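PDB 6U1B: glutamyl endopeptidase from Staphylococcus epidermidis, which is a secreted serine endopeptidase that preferentially cleaves proteins on the carbonyl side of glutamate and also of aspartate residues. Local coordinates for residues P7-P12 and K199-V204. The protein carries 2 engineered substitutions. Sequence-based numbering, arbitrary orientation.
Sequences PSCILP and KYNSSV. Engineered in segment 7-12: Cys-9 (natural residue Val).
Segment 7-12, without regular structure, runs beside the start of strand 200-205, the directions of residues 8-11 and 199-201 lying 129° apart, which brings Ser-8 and Cys-9 to Asn-201 and Leu-11 to Tyr-200. The carboxamide of Asn-201 grips both backbone polar groups of Cys-9. Its ND2 donates to Cys-9 O at 2.9 Å; this bond is nearly straight (173°), uses a carbonyl lone pair and lies in the amide plane. OD1 of Asn-201 accepts from Cys-9 N at 3.0 Å, a more bent bond with the donor tilted out of the carbonyl plane. ND2 is also bonded to Leu-170 O, so a second backbone carbonyl helps fix the rotation of the amide. With CG beside its backbone N (chi1 -59°), Leu-11 lays CD1 3.7 Å from Asn-201 ND2. The engineered disulfide from Cys-9 to Cys-197 ties the segment covalently to the residues just before strand 200-205. The hydroxyl of Ser-8 is hydrogen-bonded to Thr-172, and its side chain lies about 6 Å from that of Ser-177, the predicted charge-relay serine. Lys-199 and Tyr-200 form a classic beta bulge against strand 188-196, in the C-terminal sheet of this chymotrypsin-like fold.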
loop_
_atom_site.group_PDB
_atom_site.type_symbol
_atom_site.label_atom_id
_atom_site.label_comp_id
_atom_site.label_asym_id
_atom_site.label_seq_id
_atom_site.Cartn_x
_atom_site.Cartn_y
_atom_site.Cartn_z
ATOM N N PRO A 7 -3.900 7.004 -0.078
ATOM C CA PRO A 7 -3.592 5.840 0.772
ATOM C C PRO A 7 -4.384 5.789 2.069
ATOM O O PRO A 7 -4.558 4.692 2.612
ATOM C CB PRO A 7 -2.090 5.993 1.052
ATOM C CG PRO A 7 -1.860 7.477 0.975
ATOM C CD PRO A 7 -2.770 7.947 -0.160
ATOM N N SER A 8 -4.867 6.914 2.597
ATOM C CA SER A 8 -5.567 6.840 3.871
ATOM C C SER A 8 -6.663 7.899 3.930
ATOM O O SER A 8 -6.790 8.758 3.052
ATOM C CB SER A 8 -4.592 6.947 5.044
ATOM O OG SER A 8 -4.100 8.254 5.175
ATOM N N CYS A 9 -7.468 7.816 4.981
ATOM C CA CYS A 9 -8.842 8.291 4.928
ATOM C C CYS A 9 -9.147 9.321 6.001
ATOM O O CYS A 9 -8.740 9.170 7.160
ATOM C CB CYS A 9 -9.799 7.117 5.089
ATOM S SG CYS A 9 -9.301 5.654 4.139
ATOM N N ILE A 10 -9.893 10.352 5.609
ATOM C CA ILE A 10 -10.597 11.199 6.569
ATOM C C ILE A 10 -11.820 10.429 7.045
ATOM O O ILE A 10 -12.639 9.977 6.234
ATOM C CB ILE A 10 -10.999 12.545 5.948
ATOM C CG1 ILE A 10 -9.756 13.358 5.570
ATOM C CG2 ILE A 10 -11.922 13.316 6.899
ATOM C CD1 ILE A 10 -8.830 13.669 6.741
ATOM N N LEU A 11 -11.926 10.253 8.351
ATOM C CA LEU A 11 -12.976 9.517 9.025
ATOM C C LEU A 11 -13.835 10.462 9.858
ATOM O O LEU A 11 -13.452 11.616 10.095
ATOM C CB LEU A 11 -12.370 8.424 9.920
ATOM C CG LEU A 11 -11.492 7.393 9.190
ATOM C CD1 LEU A 11 -10.858 6.419 10.185
ATOM C CD2 LEU A 11 -12.280 6.642 8.116
ATOM N N PRO A 12 -15.033 10.022 10.277
ATOM C CA PRO A 12 -15.867 10.879 11.142
ATOM C C PRO A 12 -15.075 11.525 12.260
ATOM O O PRO A 12 -15.211 12.732 12.504
ATOM C CB PRO A 12 -16.922 9.898 11.674
ATOM C CG PRO A 12 -17.096 8.924 10.560
ATOM C CD PRO A 12 -15.740 8.787 9.885
ATOM N N LYS A 199 -13.850 3.512 6.440
ATOM C CA LYS A 199 -14.180 2.628 7.549
ATOM C C LYS A 199 -13.185 2.726 8.688
ATOM O O LYS A 199 -13.585 2.732 9.860
ATOM C CB LYS A 199 -14.238 1.170 7.082
ATOM C CG LYS A 199 -14.980 0.953 5.774
ATOM C CD LYS A 199 -16.414 1.418 5.857
ATOM C CE LYS A 199 -17.318 0.382 6.503
ATOM N NZ LYS A 199 -18.603 0.266 5.748
ATOM N N TYR A 200 -11.901 2.801 8.357
ATOM C CA TYR A 200 -10.831 2.733 9.335
ATOM C C TYR A 200 -9.519 3.068 8.642
ATOM O O TYR A 200 -9.427 3.054 7.413
ATOM C CB TYR A 200 -10.746 1.349 9.988
ATOM C CG TYR A 200 -10.427 0.172 9.071
ATOM C CD1 TYR A 200 -9.123 -0.066 8.616
ATOM C CD2 TYR A 200 -11.420 -0.736 8.699
ATOM C CE1 TYR A 200 -8.827 -1.165 7.787
ATOM C CE2 TYR A 200 -11.129 -1.833 7.875
ATOM C CZ TYR A 200 -9.831 -2.045 7.431
ATOM O OH TYR A 200 -9.539 -3.136 6.633
ATOM N N ASN A 201 -8.507 3.375 9.450
ATOM C CA ASN A 201 -7.132 3.468 8.990
ATOM C C ASN A 201 -6.324 2.373 9.675
ATOM O O ASN A 201 -6.745 1.815 10.695
ATOM C CB ASN A 201 -6.565 4.878 9.238
ATOM C CG ASN A 201 -7.123 5.892 8.251
ATOM O OD1 ASN A 201 -7.204 5.611 7.052
ATOM N ND2 ASN A 201 -7.551 7.053 8.746
ATOM N N SER A 202 -5.173 2.030 9.080
ATOM C CA SER A 202 -4.473 0.792 9.398
ATOM C C SER A 202 -2.998 1.044 9.664
ATOM O O SER A 202 -2.378 1.909 9.040
ATOM C CB SER A 202 -4.580 -0.216 8.247
ATOM O OG SER A 202 -5.874 -0.196 7.702
ATOM N N SER A 203 -2.432 0.232 10.550
ATOM C CA SER A 203 -1.012 0.269 10.851
ATOM C C SER A 203 -0.478 -1.147 10.924
ATOM O O SER A 203 -1.230 -2.111 11.098
ATOM C CB SER A 203 -0.705 0.975 12.176
ATOM O OG SER A 203 -1.296 0.275 13.261
ATOM N N VAL A 204 0.842 -1.248 10.781
ATOM C CA VAL A 204 1.572 -2.482 11.022
ATOM C C VAL A 204 1.709 -2.638 12.527
ATOM O O VAL A 204 2.327 -1.801 13.193
ATOM C CB VAL A 204 2.951 -2.457 10.345
ATOM C CG1 VAL A 204 3.716 -3.749 10.653
ATOM C CG2 VAL A 204 2.813 -2.229 8.839
#